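Local coordinates for protein Rho guanine nucleotide exchange factor 12 (Homo sapiens, PDB 1TXD) that acts as a guanine nucleotide exchange factor for the RhoA GTPase, this chain comprising its catalytic DH domain and the adjoining PH domain, at residues Val316-Ala328 against Gln361-Glu373. The protein carries 1 engineered substitution. Residues are numbered along the deposited sequence; the frame is centred on the assembly and turned at random.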
loop_
_atom_site.group_PDB
_atom_site.type_symbol
_atom_site.label_atom_id
_atom_site.label_comp_id
_atom_site.label_asym_id
_atom_site.label_seq_id
_atom_site.Cartn_x
_atom_site.Cartn_y
_atom_site.Cartn_z
ATOM N N VAL A 316 24.804 13.748 9.269
ATOM C CA VAL A 316 24.333 13.792 7.888
ATOM C C VAL A 316 25.534 13.900 6.961
ATOM O O VAL A 316 26.270 14.893 6.998
ATOM C CB VAL A 316 23.393 15.011 7.643
ATOM C CG1 VAL A 316 23.346 15.434 6.152
ATOM C CG2 VAL A 316 21.999 14.699 8.150
ATOM N N ILE A 317 25.700 12.887 6.116
ATOM C CA ILE A 317 26.767 12.853 5.129
ATOM C C ILE A 317 26.207 13.078 3.727
ATOM O O ILE A 317 25.472 12.248 3.209
ATOM C CB ILE A 317 27.486 11.486 5.186
ATOM C CG1 ILE A 317 28.023 11.212 6.594
ATOM C CG2 ILE A 317 28.598 11.432 4.155
ATOM C CD1 ILE A 317 28.047 9.730 6.958
ATOM N N LYS A 318 26.569 14.190 3.110
ATOM C CA LYS A 318 26.132 14.481 1.751
ATOM C C LYS A 318 26.750 13.487 0.762
ATOM O O LYS A 318 27.966 13.391 0.650
ATOM C CB LYS A 318 26.496 15.916 1.380
ATOM C CG LYS A 318 25.869 16.960 2.314
ATOM C CD LYS A 318 25.575 18.267 1.592
ATOM C CE LYS A 318 24.685 19.195 2.418
ATOM N NZ LYS A 318 24.847 20.634 2.023
ATOM N N LEU A 319 25.902 12.737 0.059
ATOM C CA LEU A 319 26.360 11.720 -0.899
ATOM C C LEU A 319 27.140 12.299 -2.087
ATOM O O LEU A 319 27.875 11.576 -2.765
ATOM C CB LEU A 319 25.166 10.901 -1.424
ATOM C CG LEU A 319 24.438 10.020 -0.405
ATOM C CD1 LEU A 319 23.156 9.459 -1.005
ATOM C CD2 LEU A 319 25.334 8.888 0.094
ATOM N N SER A 320 26.974 13.596 -2.333
ATOM C CA SER A 320 27.668 14.293 -3.413
ATOM C C SER A 320 29.195 14.282 -3.254
ATOM O O SER A 320 29.926 14.543 -4.209
ATOM C CB SER A 320 27.187 15.740 -3.467
ATOM O OG SER A 320 27.684 16.397 -4.612
ATOM N N THR A 321 29.656 13.989 -2.043
ATOM C CA THR A 321 31.063 14.049 -1.682
ATOM C C THR A 321 31.629 12.693 -1.269
ATOM O O THR A 321 32.794 12.603 -0.912
ATOM C CB THR A 321 31.228 15.021 -0.496
ATOM O OG1 THR A 321 30.622 14.462 0.686
ATOM C CG2 THR A 321 30.474 16.335 -0.736
ATOM N N VAL A 322 30.813 11.643 -1.312
ATOM C CA VAL A 322 31.189 10.374 -0.699
ATOM C C VAL A 322 32.013 9.488 -1.623
ATOM O O VAL A 322 31.786 9.431 -2.834
ATOM C CB VAL A 322 29.956 9.592 -0.196
ATOM C CG1 VAL A 322 30.328 8.185 0.249
ATOM C CG2 VAL A 322 29.332 10.319 0.961
ATOM N N LEU A 323 32.995 8.830 -1.013
ATOM C CA LEU A 323 33.692 7.694 -1.590
ATOM C C LEU A 323 33.577 6.572 -0.573
ATOM O O LEU A 323 33.657 6.802 0.629
ATOM C CB LEU A 323 35.171 8.031 -1.850
ATOM C CG LEU A 323 35.494 8.843 -3.111
ATOM C CD1 LEU A 323 36.978 9.166 -3.175
ATOM C CD2 LEU A 323 35.049 8.091 -4.373
ATOM N N VAL A 324 33.371 5.358 -1.053
ATOM C CA VAL A 324 33.239 4.204 -0.162
ATOM C C VAL A 324 34.303 3.179 -0.527
ATOM O O VAL A 324 34.689 3.085 -1.685
ATOM C CB VAL A 324 31.839 3.582 -0.259
ATOM C CG1 VAL A 324 31.702 2.373 0.667
ATOM C CG2 VAL A 324 30.787 4.623 0.084
ATOM N N ARG A 325 34.783 2.442 0.472
ATOM C CA ARG A 325 35.743 1.362 0.266
ATOM C C ARG A 325 35.555 0.302 1.345
ATOM O O ARG A 325 35.408 0.632 2.518
ATOM C CB ARG A 325 37.197 1.879 0.323
ATOM C CG ARG A 325 37.673 2.749 -0.863
ATOM C CD ARG A 325 37.627 2.052 -2.222
ATOM N NE ARG A 325 38.278 2.828 -3.287
ATOM C CZ ARG A 325 37.734 3.865 -3.923
ATOM N NH1 ARG A 325 36.512 4.304 -3.615
ATOM N NH2 ARG A 325 38.409 4.469 -4.884
ATOM N N GLN A 326 35.569 -0.967 0.945
ATOM C CA GLN A 326 35.593 -2.077 1.895
ATOM C C GLN A 326 36.858 -1.988 2.758
ATOM O O GLN A 326 37.846 -1.350 2.365
ATOM C CB GLN A 326 35.529 -3.423 1.151
ATOM C CG GLN A 326 35.064 -4.604 1.990
ATOM C CD GLN A 326 35.352 -5.945 1.332
ATOM O OE1 GLN A 326 34.509 -6.483 0.620
ATOM N NE2 GLN A 326 36.536 -6.492 1.583
ATOM N N VAL A 327 36.813 -2.605 3.937
ATOM C CA VAL A 327 37.943 -2.623 4.869
ATOM C C VAL A 327 38.592 -4.020 4.919
ATOM O O VAL A 327 37.926 -5.014 5.242
ATOM C CB VAL A 327 37.514 -2.193 6.300
ATOM C CG1 VAL A 327 38.730 -1.887 7.168
ATOM C CG2 VAL A 327 36.595 -0.973 6.247
ATOM N N ALA A 328 39.893 -4.073 4.600
ATOM C CA ALA A 328 40.657 -5.327 4.580
ATOM C C ALA A 328 40.791 -5.972 5.970
ATOM O O ALA A 328 40.540 -7.166 6.132
ATOM C CB ALA A 328 42.052 -5.074 3.965
ATOM N N GLN A 361 27.107 -0.972 0.438
ATOM C CA GLN A 361 28.136 -0.426 -0.442
ATOM C C GLN A 361 27.550 -0.194 -1.821
ATOM O O GLN A 361 27.707 0.880 -2.387
ATOM C CB GLN A 361 29.370 -1.344 -0.548
ATOM C CG GLN A 361 30.381 -0.882 -1.629
ATOM C CD GLN A 361 31.755 -1.558 -1.541
ATOM O OE1 GLN A 361 31.874 -2.668 -1.034
ATOM N NE2 GLN A 361 32.782 -0.891 -2.052
ATOM N N ASP A 362 26.876 -1.201 -2.358
ATOM C CA ASP A 362 26.371 -1.125 -3.725
ATOM C C ASP A 362 25.363 0.011 -3.884
ATOM O O ASP A 362 25.365 0.702 -4.905
ATOM C CB ASP A 362 25.738 -2.455 -4.161
ATOM C CG ASP A 362 26.748 -3.423 -4.781
ATOM O OD1 ASP A 362 27.963 -3.303 -4.517
ATOM O OD2 ASP A 362 26.411 -4.348 -5.549
ATOM N N LEU A 363 24.520 0.210 -2.870
ATOM C CA LEU A 363 23.472 1.213 -2.947
ATOM C C LEU A 363 23.995 2.616 -2.677
ATOM O O LEU A 363 23.608 3.545 -3.374
ATOM C CB LEU A 363 22.325 0.873 -1.999
ATOM C CG LEU A 363 21.539 -0.370 -2.410
ATOM C CD1 LEU A 363 20.574 -0.750 -1.295
ATOM C CD2 LEU A 363 20.795 -0.149 -3.729
ATOM N N ILE A 364 24.874 2.779 -1.691
ATOM C CA ILE A 364 25.433 4.103 -1.410
ATOM C C ILE A 364 26.124 4.639 -2.665
ATOM O O ILE A 364 25.940 5.792 -3.031
ATOM C CB ILE A 364 26.405 4.073 -0.208
ATOM C CG1 ILE A 364 25.645 3.879 1.095
ATOM C CG2 ILE A 364 27.204 5.383 -0.108
ATOM C CD1 ILE A 364 26.526 3.452 2.240
ATOM N N CYS A 365 26.906 3.783 -3.321
ATOM C CA CYS A 365 27.615 4.126 -4.556
ATOM C C CYS A 365 26.669 4.390 -5.730
ATOM O O CYS A 365 26.939 5.245 -6.566
ATOM C CB CYS A 365 28.585 3.007 -4.923
ATOM S SG CYS A 365 29.877 2.748 -3.689
ATOM N N ARG A 366 25.572 3.644 -5.798
ATOM C CA ARG A 366 24.545 3.893 -6.809
ATOM C C ARG A 366 23.978 5.305 -6.650
ATOM O O ARG A 366 23.888 6.057 -7.621
ATOM C CB ARG A 366 23.410 2.857 -6.720
ATOM C CG ARG A 366 23.616 1.638 -7.623
ATOM C CD ARG A 366 22.762 0.415 -7.252
ATOM N NE ARG A 366 23.544 -0.824 -7.243
ATOM C CZ ARG A 366 23.077 -2.027 -6.900
ATOM N NH1 ARG A 366 21.808 -2.197 -6.534
ATOM N NH2 ARG A 366 23.896 -3.079 -6.937
ATOM N N MET A 367 23.629 5.662 -5.417
ATOM C CA MET A 367 23.051 6.967 -5.112
ATOM C C MET A 367 24.080 8.088 -5.186
ATOM O O MET A 367 23.751 9.208 -5.575
ATOM C CB MET A 367 22.415 6.954 -3.718
ATOM C CG MET A 367 21.229 6.013 -3.584
ATOM S SD MET A 367 19.872 6.373 -4.745
ATOM C CE MET A 367 19.878 4.872 -5.783
ATOM N N ALA A 368 25.323 7.776 -4.824
ATOM C CA ALA A 368 26.391 8.767 -4.773
ATOM C C ALA A 368 26.797 9.160 -6.183
ATOM O O ALA A 368 27.043 10.333 -6.463
ATOM C CB ALA A 368 27.592 8.222 -4.008
ATOM N N ALA A 369 26.849 8.167 -7.065
ATOM C CA ALA A 369 27.221 8.378 -8.457
ATOM C C ALA A 369 26.074 8.988 -9.257
ATOM O O ALA A 369 26.300 9.544 -10.329
ATOM C CB ALA A 369 27.665 7.068 -9.086
ATOM N N SER A 370 24.853 8.877 -8.740
ATOM C CA SER A 370 23.680 9.467 -9.384
ATOM C C SER A 370 23.638 10.986 -9.201
ATOM O O SER A 370 23.306 11.718 -10.137
ATOM C CB SER A 370 22.393 8.847 -8.829
ATOM O OG SER A 370 21.255 9.323 -9.528
ATOM N N VAL A 371 23.974 11.447 -7.996
ATOM C CA VAL A 371 23.979 12.875 -7.668
ATOM C C VAL A 371 25.147 13.591 -8.362
ATOM O O VAL A 371 24.987 14.701 -8.883
ATOM C CB VAL A 371 24.052 13.102 -6.130
ATOM C CG1 VAL A 371 24.201 14.588 -5.801
ATOM C CG2 VAL A 371 22.813 12.528 -5.438
ATOM N N LYS A 372 26.313 12.943 -8.364
ATOM C CA LYS A 372 27.506 13.459 -9.051
ATOM C C LYS A 372 27.316 13.499 -10.577
ATOM O O LYS A 372 27.978 14.274 -11.276
ATOM C CB LYS A 372 28.740 12.614 -8.695
ATOM C CG LYS A 372 29.176 12.714 -7.230
ATOM C CD LYS A 372 30.231 11.660 -6.878
ATOM C CE LYS A 372 30.740 11.816 -5.443
ATOM N NZ LYS A 372 31.490 10.619 -4.954
ATOM N N GLU A 373 26.408 12.659 -11.075
ATOM C CA GLU A 373 26.046 12.632 -12.490
ATOM C C GLU A 373 25.148 13.814 -12.866
ATOM O O GLU A 373 25.327 14.417 -13.931
ATOM C CB GLU A 373 25.326 11.319 -12.848
ATOM C CG GLU A 373 26.069 10.443 -13.854
ATOM C CD GLU A 373 25.143 9.841 -14.899
ATOM O OE1 GLU A 373 24.086 9.288 -14.513
ATOM O OE2 GLU A 373 25.476 9.921 -16.103
#
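Val324 and Leu319 converge on Ile364, joining strand 322-326 and the 3-10 turn before it to the C-terminal helix of the PH domain. The γ-methyl CG2 of Ile364 lies 3.7 Å from Val324 CG2 and 4.0 Å from Leu319 CD2, and both side chains cross the isoleucine at about a right angle. The β-branch suits this place: chi1 of -72° sets CG2 between both neighbours and CG1 beside the backbone N. The forked end of Leu319 spans two helix residues, since its other methyl, CD1, packs 3.8 Å from Met367 CB, the two side chains lying side by side. Leu279 of strand 275-280 touches both Leu319 and Ile364, continuing the core. Small residues allow close approach: Ala368 CB sits 3.6 Å from Leu319 O, and Cys365 SG rests against Val324 CB. Near the helix C-terminus, Val371 CG1 meets Ser320 CB at 4.0 Å.

Lys372 provides the polar link. Its long aliphatic arm lies against Ser320 O while NZ hydrogen-bonds Val322 O at 2.4 Å, implausibly short, so the position of NZ is doubtful. Gln361 slides past Val324 in the opposite direction, its methylene CG 4.2 Å from Val324 CG1, suiting a partly exposed site; Gln326 OE1 bonds to Lys357 earlier in the helix. Branched and small apolar groups thus seat the helix over the barrel opening, as in other PH domains, while a lysine near its end reaches, with doubtful exact geometry, a carbonyl just past the 319-321 turn.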